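Local coordinates for protein esterase YbfF (Escherichia coli, PDB 3BF7) that probably hydrolyses ester or thioester substrates, as an alpha/beta hydrolase whose helical cap and core domain form an unusual substrate-binding crevice, at residues M62-M67 and V186-I191; A94-T99 and A219-A224; V121-E126 and S206-E211; P197-P202 and R249-D254. The protein carries 1 engineered substitution. One frame throughout, in Å; residues are numbered along the deposited sequence.

Contact 1. Residues M62-M67 and V186-I191; sequences MNYPAM and VGWEKI
Tyr64 has CG anti to its own carbonyl carbon (chi1 -70°), which sends the phenol from the start of helix 64-78 toward the loop 186-191. Trp188 is built differently. Its CG lies opposite the backbone N (chi1 -179°), which lets the CE3-CZ3 edge of the six-membered ring reach the tyrosine. The two side chains cross at about a right angle. Tyr64 CD2 sits 3.8 Å from Trp188 CE3, and Tyr64 CG is 4.0 Å from Trp188 CZ3. The ring planes meet obliquely, at 51°. A second approach comes at the tyrosine edge. There the carbonyl oxygen Gly187 O lies near the ring plane, 3.6 Å from Tyr64 CE2.

The tyrosine stands on a capped helix start. Asn63 is the N-cap, and its OD1 accepts from Ala66 N over 2.9 Å. The polar ends have partners beyond the two segments. Tyr64 OH bonds to Ile185 O, Gly187 O accepts from Lys93 NZ, and Trp188 NE1 donates to Gln220 OE1. Met90 and Lys93 of helix 90-101 also touch the phenol, so the contact lies against the helix that leads off from the probable nucleophile elbow.

Across the interface itself the chemistry is apolar and aromatic, with one carbonyl at a ring edge. The fixed points are the anchored phenol hydroxyl and indole nitrogen. Together these bonds should limit the rotation of both rings and hold the loop after helix 182-186 against the first turn of helix 64-78.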
loop_
_atom_site.group_PDB
_atom_site.type_symbol
_atom_site.label_atom_id
_atom_site.label_comp_id
_atom_site.label_asym_id
_atom_site.label_seq_id
_atom_site.Cartn_x
_atom_site.Cartn_y
_atom_site.Cartn_z
ATOM N N MET A 62 -10.039 -11.852 1.554
ATOM C CA MET A 62 -9.338 -10.585 1.478
ATOM C C MET A 62 -9.857 -9.626 2.553
ATOM O O MET A 62 -10.811 -8.884 2.323
ATOM C CB MET A 62 -9.537 -9.984 0.083
ATOM C CG MET A 62 -8.529 -8.923 -0.292
ATOM S SD MET A 62 -6.867 -9.587 -0.488
ATOM C CE MET A 62 -6.034 -8.124 -1.124
ATOM N N ASN A 63 -9.249 -9.675 3.735
ATOM C CA ASN A 63 -9.613 -8.787 4.835
ATOM C C ASN A 63 -8.317 -8.356 5.511
ATOM O O ASN A 63 -7.261 -8.950 5.277
ATOM C CB ASN A 63 -10.578 -9.465 5.824
ATOM C CG ASN A 63 -9.998 -10.702 6.476
ATOM O OD1 ASN A 63 -9.034 -10.631 7.237
ATOM N ND2 ASN A 63 -10.597 -11.849 6.188
ATOM N N TYR A 64 -8.380 -7.327 6.343
ATOM C CA TYR A 64 -7.160 -6.835 6.949
ATOM C C TYR A 64 -6.474 -7.727 7.976
ATOM O O TYR A 64 -5.246 -7.747 8.040
ATOM C CB TYR A 64 -7.387 -5.397 7.418
ATOM C CG TYR A 64 -7.515 -4.501 6.201
ATOM C CD1 TYR A 64 -6.442 -4.352 5.318
ATOM C CD2 TYR A 64 -8.731 -3.904 5.861
ATOM C CE1 TYR A 64 -6.573 -3.647 4.132
ATOM C CE2 TYR A 64 -8.872 -3.193 4.669
ATOM C CZ TYR A 64 -7.787 -3.072 3.810
ATOM O OH TYR A 64 -7.904 -2.385 2.623
ATOM N N PRO A 65 -7.236 -8.470 8.794
ATOM C CA PRO A 65 -6.507 -9.323 9.739
ATOM C C PRO A 65 -5.679 -10.342 8.942
ATOM O O PRO A 65 -4.559 -10.681 9.315
ATOM C CB PRO A 65 -7.627 -9.977 10.542
ATOM C CG PRO A 65 -8.636 -8.873 10.622
ATOM C CD PRO A 65 -8.649 -8.334 9.197
ATOM N N ALA A 66 -6.241 -10.814 7.832
ATOM C CA ALA A 66 -5.562 -11.784 6.977
ATOM C C ALA A 66 -4.302 -11.181 6.359
ATOM O O ALA A 66 -3.246 -11.817 6.336
ATOM C CB ALA A 66 -6.505 -12.268 5.879
ATOM N N MET A 67 -4.413 -9.952 5.860
ATOM C CA MET A 67 -3.269 -9.281 5.258
ATOM C C MET A 67 -2.208 -8.984 6.318
ATOM O O MET A 67 -1.013 -9.031 6.034
ATOM C CB MET A 67 -3.716 -7.998 4.552
ATOM C CG MET A 67 -4.453 -8.267 3.244
ATOM S SD MET A 67 -4.882 -6.783 2.304
ATOM C CE MET A 67 -6.650 -6.722 2.555
ATOM N N VAL A 186 -12.269 -1.553 0.878
ATOM C CA VAL A 186 -12.553 -0.143 1.124
ATOM C C VAL A 186 -13.052 -0.014 2.561
ATOM O O VAL A 186 -13.082 1.081 3.133
ATOM C CB VAL A 186 -13.631 0.404 0.158
ATOM C CG1 VAL A 186 -13.127 0.323 -1.262
ATOM C CG2 VAL A 186 -14.924 -0.369 0.308
ATOM N N GLY A 187 -13.433 -1.155 3.130
ATOM C CA GLY A 187 -13.931 -1.208 4.491
ATOM C C GLY A 187 -12.838 -1.223 5.542
ATOM O O GLY A 187 -11.665 -0.960 5.260
ATOM N N TRP A 188 -13.223 -1.552 6.768
ATOM C CA TRP A 188 -12.272 -1.545 7.868
ATOM C C TRP A 188 -12.844 -2.207 9.109
ATOM O O TRP A 188 -14.057 -2.249 9.294
ATOM C CB TRP A 188 -11.913 -0.092 8.201
ATOM C CG TRP A 188 -10.916 0.066 9.300
ATOM C CD1 TRP A 188 -11.117 0.655 10.516
ATOM C CD2 TRP A 188 -9.554 -0.363 9.282
ATOM N NE1 TRP A 188 -9.959 0.623 11.256
ATOM C CE2 TRP A 188 -8.982 0.006 10.520
ATOM C CE3 TRP A 188 -8.756 -1.017 8.335
ATOM C CZ2 TRP A 188 -7.652 -0.268 10.840
ATOM C CZ3 TRP A 188 -7.433 -1.290 8.651
ATOM C CH2 TRP A 188 -6.892 -0.911 9.894
ATOM N N GLU A 189 -11.954 -2.723 9.949
ATOM C CA GLU A 189 -12.322 -3.340 11.216
ATOM C C GLU A 189 -11.612 -2.487 12.265
ATOM O O GLU A 189 -10.385 -2.474 12.326
ATOM C CB GLU A 189 -11.810 -4.780 11.287
ATOM C CG GLU A 189 -12.269 -5.540 12.521
ATOM C CD GLU A 189 -13.771 -5.737 12.549
ATOM O OE1 GLU A 189 -14.317 -6.223 11.535
ATOM O OE2 GLU A 189 -14.403 -5.415 13.576
ATOM N N LYS A 190 -12.373 -1.759 13.075
ATOM C CA LYS A 190 -11.759 -0.906 14.088
ATOM C C LYS A 190 -10.787 -1.676 14.971
ATOM O O LYS A 190 -11.041 -2.822 15.352
ATOM C CB LYS A 190 -12.830 -0.233 14.948
ATOM C CG LYS A 190 -13.565 0.897 14.243
ATOM C CD LYS A 190 -14.515 1.606 15.197
ATOM C CE LYS A 190 -15.143 2.833 14.554
ATOM N NZ LYS A 190 -15.950 2.487 13.355
ATOM N N ILE A 191 -9.669 -1.035 15.294
ATOM C CA ILE A 191 -8.640 -1.655 16.114
ATOM C C ILE A 191 -8.403 -0.892 17.406
ATOM O O ILE A 191 -8.804 0.263 17.536
ATOM C CB ILE A 191 -7.291 -1.720 15.354
ATOM C CG1 ILE A 191 -6.796 -0.305 15.036
ATOM C CG2 ILE A 191 -7.457 -2.528 14.074
ATOM C CD1 ILE A 191 -5.412 -0.262 14.401
#

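Contact 2. Residues A94-T99 and A219-A224; sequences AVMALT and AQFPQA
Met96 makes most of the contact from helix 90-101. Its CB and CG each come within 3.6 Å of Phe221 CZ, and its sulfur SD lies 3.6 Å from Phe221 CE2. The methionine CG is anti to the carbonyl carbon (chi1 -71°), and with the extended chi2 (-174°) this carries CG and SD along the CE2-CZ end of the ring. The bend at chi3 only sets the direction of methyl CE. SD stands 4.5 Å from the centroid of the Phe221 ring and 47° off the ring normal. This is a Met-aromatic contact of oblique geometry.

Helix 90-101 begins directly after Ser89 of the GxSxG sequence, probably the nucleophile elbow of the alpha/beta hydrolase fold. It packs on the central sheet, where Met96 also touches Phe200 of strand 198-201. Phe221 belongs to the turn that links helix 214-220 to strand 224-226, the last strand of that sheet. It is the first residue to leave the helix, and it opens a type I beta turn closed by Ala224 N bonding to Phe221 O.

One helical turn after Met96, the Thr99 and Phe221 side chains come toward each other. Thr99 OG1 is 4.0 Å from Phe221 CZ, on the other side of the ring plane from Met96 SD, and methyl CG2 of Thr99 is 4.1 Å from Phe221 CE1. The hydroxyl is tied back to its own helix: Thr99 OG1 donates to Met96 O over 2.7 Å, in the carbonyl plane. Met96 O also accepts from Thr99 N, so two donors of one residue hold it.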
loop_
_atom_site.group_PDB
_atom_site.type_symbol
_atom_site.label_atom_id
_atom_site.label_comp_id
_atom_site.label_asym_id
_atom_site.label_seq_id
_atom_site.Cartn_x
_atom_site.Cartn_y
_atom_site.Cartn_z
ATOM N N ALA A 94 -3.347 -2.551 5.878
ATOM C CA ALA A 94 -2.790 -3.826 6.327
ATOM C C ALA A 94 -1.774 -3.587 7.448
ATOM O O ALA A 94 -1.750 -4.310 8.447
ATOM C CB ALA A 94 -2.125 -4.550 5.160
ATOM N N VAL A 95 -0.940 -2.567 7.280
ATOM C CA VAL A 95 0.069 -2.232 8.275
ATOM C C VAL A 95 -0.583 -1.732 9.564
ATOM O O VAL A 95 -0.134 -2.066 10.662
ATOM C CB VAL A 95 1.041 -1.172 7.714
ATOM C CG1 VAL A 95 1.889 -0.575 8.830
ATOM C CG2 VAL A 95 1.920 -1.812 6.644
ATOM N N MET A 96 -1.636 -0.929 9.440
ATOM C CA MET A 96 -2.318 -0.456 10.636
ATOM C C MET A 96 -2.963 -1.640 11.359
ATOM O O MET A 96 -2.946 -1.706 12.587
ATOM C CB MET A 96 -3.373 0.598 10.292
ATOM C CG MET A 96 -2.769 1.928 9.859
ATOM S SD MET A 96 -3.977 3.247 9.605
ATOM C CE MET A 96 -4.775 2.696 8.092
ATOM N N ALA A 97 -3.525 -2.579 10.603
ATOM C CA ALA A 97 -4.149 -3.752 11.206
ATOM C C ALA A 97 -3.104 -4.601 11.930
ATOM O O ALA A 97 -3.417 -5.273 12.915
ATOM C CB ALA A 97 -4.854 -4.580 10.138
ATOM N N LEU A 98 -1.865 -4.570 11.444
ATOM C CA LEU A 98 -0.798 -5.338 12.070
ATOM C C LEU A 98 -0.544 -4.864 13.500
ATOM O O LEU A 98 -0.143 -5.658 14.349
ATOM C CB LEU A 98 0.491 -5.233 11.249
ATOM C CG LEU A 98 1.703 -5.999 11.800
ATOM C CD1 LEU A 98 1.401 -7.490 11.875
ATOM C CD2 LEU A 98 2.908 -5.746 10.905
ATOM N N THR A 99 -0.779 -3.583 13.779
ATOM C CA THR A 99 -0.558 -3.088 15.137
ATOM C C THR A 99 -1.483 -3.773 16.138
ATOM O O THR A 99 -1.142 -3.901 17.313
ATOM C CB THR A 99 -0.768 -1.551 15.266
ATOM O OG1 THR A 99 -2.150 -1.225 15.072
ATOM C CG2 THR A 99 0.087 -0.804 14.257
ATOM N N ALA A 219 -8.604 7.891 17.421
ATOM C CA ALA A 219 -9.065 6.901 18.384
ATOM C C ALA A 219 -8.228 5.629 18.278
ATOM O O ALA A 219 -8.055 4.902 19.255
ATOM C CB ALA A 219 -10.535 6.581 18.148
ATOM N N GLN A 220 -7.698 5.371 17.084
ATOM C CA GLN A 220 -6.892 4.180 16.849
ATOM C C GLN A 220 -5.395 4.469 16.866
ATOM O O GLN A 220 -4.599 3.597 17.204
ATOM C CB GLN A 220 -7.328 3.540 15.531
ATOM C CG GLN A 220 -8.779 3.076 15.595
ATOM C CD GLN A 220 -9.363 2.744 14.240
ATOM O OE1 GLN A 220 -9.432 1.579 13.845
ATOM N NE2 GLN A 220 -9.780 3.772 13.515
ATOM N N PHE A 221 -5.025 5.697 16.510
ATOM C CA PHE A 221 -3.632 6.137 16.504
ATOM C C PHE A 221 -3.573 7.465 17.242
ATOM O O PHE A 221 -3.439 8.534 16.644
ATOM C CB PHE A 221 -3.126 6.254 15.065
ATOM C CG PHE A 221 -2.974 4.925 14.401
ATOM C CD1 PHE A 221 -1.842 4.154 14.632
ATOM C CD2 PHE A 221 -4.018 4.378 13.663
ATOM C CE1 PHE A 221 -1.753 2.852 14.147
ATOM C CE2 PHE A 221 -3.939 3.075 13.174
ATOM C CZ PHE A 221 -2.806 2.313 13.419
ATOM N N PRO A 222 -3.673 7.407 18.577
ATOM C CA PRO A 222 -3.640 8.617 19.400
ATOM C C PRO A 222 -2.453 9.537 19.146
ATOM O O PRO A 222 -2.597 10.763 19.205
ATOM C CB PRO A 222 -3.683 8.073 20.833
ATOM C CG PRO A 222 -3.138 6.678 20.703
ATOM C CD PRO A 222 -3.744 6.198 19.413
ATOM N N GLN A 223 -1.293 8.952 18.859
ATOM C CA GLN A 223 -0.089 9.732 18.603
ATOM C C GLN A 223 0.209 9.897 17.115
ATOM O O GLN A 223 1.367 10.000 16.701
ATOM C CB GLN A 223 1.111 9.107 19.322
ATOM C CG GLN A 223 0.968 9.118 20.840
ATOM C CD GLN A 223 2.123 8.438 21.545
ATOM O OE1 GLN A 223 1.915 7.600 22.422
ATOM N NE2 GLN A 223 3.342 8.798 21.172
ATOM N N ALA A 224 -0.846 9.929 16.311
ATOM C CA ALA A 224 -0.699 10.114 14.878
ATOM C C ALA A 224 -0.152 11.509 14.590
ATOM O O ALA A 224 -0.517 12.485 15.251
ATOM C CB ALA A 224 -2.044 9.949 14.192
#

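Contact 3. Residues V121-E126 and S206-E211; sequences VRRHDE and SPYVSE
The guanidinium of Arg123 lies flat on the ring of Tyr208, with the two planes 29° apart. Tyr208 CZ is under one face of the guanidinium, toward its rim. Val121 CG2 lies over the opposite face, also off centre. At the edge, in the guanidinium plane, sits a water that accepts from Arg123 NH1 at 3.0 Å. The same water donates weakly to Pro207 O, a loose bridge between the segments.

Arg123 CZ is 4.0 Å from the centroid of the Tyr208 ring and 25° off its normal, a cation-pi contact. The nearest atoms are Arg123 NH2 and Tyr208 CE1, 3.3 Å apart. Arg123 NE is equally close to Tyr208 OH, but the angle is too poor for a hydrogen bond. The two side chains arrive from opposite directions, and a bend at chi3 (-72°) turns the guanidinium so that it can lie over the ring. Nearby, His124 CE1 stays 4.3 Å from Tyr208 OH. The histidine is held by His124 ND1 bonding to Tyr182 OH.

Tyr208 also stacks with the His234 ring, meets Tyr119 edge-to-face and touches Ser89. Ser206 OG bonds to Asp113 OD1. Ser89, His234 and Asp113 probably form the catalytic triad. The contact therefore joins the loop leading into helix 125-136 to a loop beside that site, an arrangement consistent with the crevice between cap and core of this alpha/beta hydrolase.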
loop_
_atom_site.group_PDB
_atom_site.type_symbol
_atom_site.label_atom_id
_atom_site.label_comp_id
_atom_site.label_asym_id
_atom_site.label_seq_id
_atom_site.Cartn_x
_atom_site.Cartn_y
_atom_site.Cartn_z
ATOM N N VAL A 121 -18.045 3.585 0.182
ATOM C CA VAL A 121 -18.314 4.048 -1.176
ATOM C C VAL A 121 -17.645 3.104 -2.159
ATOM O O VAL A 121 -16.763 2.328 -1.786
ATOM C CB VAL A 121 -17.739 5.468 -1.454
ATOM C CG1 VAL A 121 -18.436 6.506 -0.592
ATOM C CG2 VAL A 121 -16.230 5.480 -1.219
ATOM N N ARG A 122 -18.089 3.147 -3.410
ATOM C CA ARG A 122 -17.461 2.356 -4.458
ATOM C C ARG A 122 -16.674 3.394 -5.248
ATOM O O ARG A 122 -17.247 4.350 -5.775
ATOM C CB ARG A 122 -18.500 1.667 -5.343
ATOM C CG ARG A 122 -19.266 0.558 -4.628
ATOM C CD ARG A 122 -19.981 -0.352 -5.613
ATOM N NE ARG A 122 -19.057 -1.184 -6.382
ATOM C CZ ARG A 122 -18.555 -2.344 -5.966
ATOM N NH1 ARG A 122 -18.881 -2.831 -4.777
ATOM N NH2 ARG A 122 -17.728 -3.025 -6.749
ATOM N N ARG A 123 -15.359 3.219 -5.302
ATOM C CA ARG A 123 -14.477 4.161 -5.986
ATOM C C ARG A 123 -13.706 3.571 -7.156
ATOM O O ARG A 123 -12.879 4.263 -7.751
ATOM C CB ARG A 123 -13.449 4.735 -5.000
ATOM C CG ARG A 123 -13.879 5.993 -4.278
ATOM C CD ARG A 123 -12.684 6.677 -3.631
ATOM N NE ARG A 123 -12.174 5.953 -2.470
ATOM C CZ ARG A 123 -12.139 6.460 -1.241
ATOM N NH1 ARG A 123 -12.586 7.686 -1.020
ATOM N NH2 ARG A 123 -11.655 5.747 -0.235
ATOM N N HIS A 124 -13.968 2.313 -7.495
ATOM C CA HIS A 124 -13.219 1.667 -8.564
ATOM C C HIS A 124 -14.039 0.983 -9.640
ATOM O O HIS A 124 -13.497 0.187 -10.401
ATOM C CB HIS A 124 -12.251 0.635 -7.969
ATOM C CG HIS A 124 -11.234 1.222 -7.044
ATOM N ND1 HIS A 124 -11.524 1.583 -5.746
ATOM C CD2 HIS A 124 -9.931 1.537 -7.240
ATOM C CE1 HIS A 124 -10.444 2.093 -5.183
ATOM N NE2 HIS A 124 -9.463 2.078 -6.069
ATOM N N ASP A 125 -15.326 1.284 -9.738
ATOM C CA ASP A 125 -16.133 0.605 -10.741
ATOM C C ASP A 125 -15.656 0.802 -12.172
ATOM O O ASP A 125 -15.661 -0.143 -12.961
ATOM C CB ASP A 125 -17.597 1.016 -10.630
ATOM C CG ASP A 125 -18.287 0.405 -9.424
ATOM O OD1 ASP A 125 -17.657 -0.404 -8.699
ATOM O OD2 ASP A 125 -19.473 0.733 -9.209
ATOM N N GLU A 126 -15.245 2.016 -12.516
ATOM C CA GLU A 126 -14.772 2.281 -13.867
ATOM C C GLU A 126 -13.432 1.594 -14.115
ATOM O O GLU A 126 -13.151 1.150 -15.228
ATOM C CB GLU A 126 -14.685 3.789 -14.092
ATOM C CG GLU A 126 -16.045 4.451 -13.939
ATOM C CD GLU A 126 -15.976 5.957 -13.923
ATOM O OE1 GLU A 126 -15.942 6.561 -15.013
ATOM O OE2 GLU A 126 -15.952 6.531 -12.815
ATOM N N SER A 206 -6.380 15.000 -2.098
ATOM C CA SER A 206 -7.048 13.715 -1.936
ATOM C C SER A 206 -7.962 13.734 -0.717
ATOM O O SER A 206 -7.642 14.353 0.295
ATOM C CB SER A 206 -6.023 12.597 -1.768
ATOM O OG SER A 206 -6.672 11.387 -1.416
ATOM N N PRO A 207 -9.105 13.035 -0.796
ATOM C CA PRO A 207 -10.064 12.980 0.310
ATOM C C PRO A 207 -9.866 11.809 1.272
ATOM O O PRO A 207 -10.627 11.662 2.224
ATOM C CB PRO A 207 -11.392 12.876 -0.416
ATOM C CG PRO A 207 -11.042 11.924 -1.521
ATOM C CD PRO A 207 -9.694 12.451 -2.017
ATOM N N TYR A 208 -8.858 10.977 1.030
ATOM C CA TYR A 208 -8.631 9.812 1.882
ATOM C C TYR A 208 -8.370 10.090 3.361
ATOM O O TYR A 208 -8.727 9.271 4.211
ATOM C CB TYR A 208 -7.495 8.956 1.312
ATOM C CG TYR A 208 -7.907 8.035 0.181
ATOM C CD1 TYR A 208 -8.048 6.662 0.390
ATOM C CD2 TYR A 208 -8.134 8.529 -1.104
ATOM C CE1 TYR A 208 -8.400 5.800 -0.655
ATOM C CE2 TYR A 208 -8.487 7.678 -2.156
ATOM C CZ TYR A 208 -8.616 6.318 -1.924
ATOM O OH TYR A 208 -8.941 5.479 -2.967
ATOM N N VAL A 209 -7.754 11.225 3.684
ATOM C CA VAL A 209 -7.469 11.537 5.084
ATOM C C VAL A 209 -8.022 12.894 5.515
ATOM O O VAL A 209 -7.395 13.617 6.288
ATOM C CB VAL A 209 -5.946 11.508 5.379
ATOM C CG1 VAL A 209 -5.707 11.347 6.881
ATOM C CG2 VAL A 209 -5.284 10.373 4.618
ATOM N N SER A 210 -9.206 13.230 5.021
ATOM C CA SER A 210 -9.835 14.500 5.362
ATOM C C SER A 210 -10.359 14.517 6.799
ATOM O O SER A 210 -10.394 13.487 7.481
ATOM C CB SER A 210 -10.974 14.799 4.387
ATOM O OG SER A 210 -11.940 13.769 4.413
ATOM N N GLU A 211 -10.776 15.699 7.240
ATOM C CA GLU A 211 -11.277 15.927 8.591
ATOM C C GLU A 211 -12.372 14.994 9.106
ATOM O O GLU A 211 -12.406 14.685 10.298
ATOM C CB GLU A 211 -11.758 17.377 8.713
ATOM C CG GLU A 211 -12.328 17.752 10.075
ATOM C CD GLU A 211 -11.317 17.605 11.195
ATOM O OE1 GLU A 211 -10.204 18.156 11.068
ATOM O OE2 GLU A 211 -11.639 16.944 12.203
HETATM O O HOH W 1 -12.874 9.713 1.115
#

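Contact 4. Residues P197-P202 and R249-D254; sequences PALFIP and RRYLND
Tyr251 OH is gripped by two backbone groups. It donates to Pro197 O over 2.7 Å and accepts from Leu109 N of the neighbouring strand 106-112. The contact sets helix 241-253, the last helix, against strand 198-201 of the central sheet of the alpha/beta hydrolase fold. The bond to Pro197 O is short but off the lone pairs, since the hydroxyl stands 42° out of the carbonyl plane. Seen from the ring, Pro197 O lies at its edge and in its plane.

The phenol reaches the sheet because Tyr251 CG is anti to the backbone N (chi1 167°). Its side chain and that of Leu199 slide past each other in opposite directions. Leu199 CB then sits over the centre of one face of the Tyr251 ring, 3.8 Å from the centroid and 13° off the normal, a well-placed CH-pi contact. Further back, Leu199 CD2 touches Tyr251 CB at 3.7 Å.

Lys108 of strand 106-112 makes a cation-pi contact with the same ring, and Lys108 NZ also bonds to Tyr251 O and Leu252 O near the helix end and pairs in charge with Asp254 OD2. Ile201, two residues after Leu199, packs on Val244, Ala247 and Ile248 of helix 241-253. Pro197 CB lies 4.1 Å from Tyr251 CE1.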
loop_
_atom_site.group_PDB
_atom_site.type_symbol
_atom_site.label_atom_id
_atom_site.label_comp_id
_atom_site.label_asym_id
_atom_site.label_seq_id
_atom_site.Cartn_x
_atom_site.Cartn_y
_atom_site.Cartn_z
ATOM N N PRO A 197 4.118 6.724 18.293
ATOM C CA PRO A 197 4.081 7.708 17.206
ATOM C C PRO A 197 3.893 7.010 15.863
ATOM O O PRO A 197 4.569 6.023 15.575
ATOM C CB PRO A 197 5.445 8.387 17.308
ATOM C CG PRO A 197 5.785 8.262 18.764
ATOM C CD PRO A 197 5.356 6.853 19.079
ATOM N N ALA A 198 2.967 7.518 15.059
ATOM C CA ALA A 198 2.684 6.956 13.742
ATOM C C ALA A 198 2.590 8.104 12.752
ATOM O O ALA A 198 1.974 9.123 13.050
ATOM C CB ALA A 198 1.372 6.186 13.773
ATOM N N LEU A 199 3.190 7.940 11.577
ATOM C CA LEU A 199 3.166 8.990 10.568
ATOM C C LEU A 199 2.145 8.733 9.473
ATOM O O LEU A 199 2.114 7.653 8.881
ATOM C CB LEU A 199 4.550 9.147 9.922
ATOM C CG LEU A 199 4.652 10.199 8.807
ATOM C CD1 LEU A 199 4.444 11.590 9.391
ATOM C CD2 LEU A 199 6.013 10.103 8.125
ATOM N N PHE A 200 1.304 9.731 9.225
ATOM C CA PHE A 200 0.311 9.674 8.163
ATOM C C PHE A 200 0.717 10.735 7.152
ATOM O O PHE A 200 1.013 11.872 7.525
ATOM C CB PHE A 200 -1.088 9.960 8.702
ATOM C CG PHE A 200 -1.641 8.843 9.526
ATOM C CD1 PHE A 200 -1.168 8.616 10.815
ATOM C CD2 PHE A 200 -2.567 7.959 8.984
ATOM C CE1 PHE A 200 -1.604 7.517 11.551
ATOM C CE2 PHE A 200 -3.009 6.856 9.712
ATOM C CZ PHE A 200 -2.526 6.636 10.996
ATOM N N ILE A 201 0.749 10.356 5.879
ATOM C CA ILE A 201 1.135 11.276 4.814
ATOM C C ILE A 201 0.014 11.395 3.789
ATOM O O ILE A 201 -0.048 10.631 2.820
ATOM C CB ILE A 201 2.424 10.799 4.099
ATOM C CG1 ILE A 201 3.550 10.611 5.120
ATOM C CG2 ILE A 201 2.847 11.820 3.045
ATOM C CD1 ILE A 201 4.830 10.041 4.534
ATOM N N PRO A 202 -0.901 12.352 4.001
ATOM C CA PRO A 202 -2.015 12.552 3.072
ATOM C C PRO A 202 -1.630 13.411 1.872
ATOM O O PRO A 202 -0.707 14.231 1.941
ATOM C CB PRO A 202 -3.063 13.277 3.922
ATOM C CG PRO A 202 -2.619 13.060 5.344
ATOM C CD PRO A 202 -1.129 13.097 5.249
ATOM N N ARG A 249 11.806 10.400 6.558
ATOM C CA ARG A 249 13.065 10.475 7.282
ATOM C C ARG A 249 13.012 11.358 8.524
ATOM O O ARG A 249 13.681 11.068 9.513
ATOM C CB ARG A 249 14.194 10.894 6.337
ATOM C CG ARG A 249 14.608 9.747 5.412
ATOM C CD ARG A 249 15.829 10.083 4.583
ATOM N NE ARG A 249 16.311 8.943 3.802
ATOM C CZ ARG A 249 16.913 7.872 4.315
ATOM N NH1 ARG A 249 17.112 7.774 5.622
ATOM N NH2 ARG A 249 17.341 6.907 3.512
ATOM N N ARG A 250 12.220 12.423 8.492
ATOM C CA ARG A 250 12.098 13.276 9.668
ATOM C C ARG A 250 11.524 12.422 10.804
ATOM O O ARG A 250 11.976 12.489 11.947
ATOM C CB ARG A 250 11.163 14.453 9.382
ATOM C CG ARG A 250 10.866 15.299 10.609
ATOM C CD ARG A 250 9.863 16.394 10.305
ATOM N NE ARG A 250 9.322 16.986 11.526
ATOM C CZ ARG A 250 8.338 17.879 11.555
ATOM N NH1 ARG A 250 7.778 18.292 10.426
ATOM N NH2 ARG A 250 7.906 18.355 12.715
ATOM N N TYR A 251 10.526 11.610 10.470
ATOM C CA TYR A 251 9.872 10.729 11.430
ATOM C C TYR A 251 10.813 9.618 11.905
ATOM O O TYR A 251 10.903 9.349 13.104
ATOM C CB TYR A 251 8.613 10.139 10.781
ATOM C CG TYR A 251 7.974 8.974 11.504
ATOM C CD1 TYR A 251 7.420 9.121 12.776
ATOM C CD2 TYR A 251 7.892 7.726 10.894
ATOM C CE1 TYR A 251 6.796 8.045 13.419
ATOM C CE2 TYR A 251 7.274 6.651 11.523
ATOM C CZ TYR A 251 6.730 6.813 12.782
ATOM O OH TYR A 251 6.130 5.735 13.390
ATOM N N LEU A 252 11.520 8.982 10.976
ATOM C CA LEU A 252 12.443 7.905 11.333
ATOM C C LEU A 252 13.592 8.387 12.217
ATOM O O LEU A 252 14.057 7.652 13.089
ATOM C CB LEU A 252 13.006 7.240 10.074
ATOM C CG LEU A 252 12.015 6.531 9.146
ATOM C CD1 LEU A 252 12.782 5.910 7.987
ATOM C CD2 LEU A 252 11.244 5.460 9.912
ATOM N N ASN A 253 14.060 9.610 11.989
ATOM C CA ASN A 253 15.148 10.158 12.798
ATOM C C ASN A 253 14.635 10.586 14.179
ATOM O O ASN A 253 15.415 10.703 15.125
ATOM C CB ASN A 253 15.795 11.371 12.106
ATOM C CG ASN A 253 16.432 11.029 10.767
ATOM O OD1 ASN A 253 16.981 9.944 10.579
ATOM N ND2 ASN A 253 16.383 11.974 9.836
ATOM N N ASP A 254 13.323 10.815 14.270
ATOM C CA ASP A 254 12.618 11.245 15.487
ATOM C C ASP A 254 13.421 12.136 16.431
ATOM O O ASP A 254 13.491 11.880 17.627
ATOM C CB ASP A 254 12.050 10.029 16.261
ATOM C CG ASP A 254 13.135 9.119 16.828
ATOM O OD1 ASP A 254 14.032 9.624 17.521
ATOM O OD2 ASP A 254 13.084 7.899 16.599
#

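Along the chain the first segments come in the order of contacts 1, 2, 3 and 4. Contact 1 crosses contacts 2 and 3, contact 3 is nested inside the loop of contact 2, and contact 4 crosses both of these. Contacts 1 and 2, with centres 12 Å apart, are joined through Gln220 OE1, which also takes Ile191 N. Contacts 2 and 4 have centres 13 Å apart. On strand 198-201 Phe200 meets Met96, while its neighbour Leu199 points to Tyr251, so helices 90-101 and 241-253 pack on opposite faces of one sheet. Contacts 1, 2 and 4 lie on or beside this sheet and its helices. Contact 3, its centre about 17 to 23 Å from the other centres, probably spans core and cap.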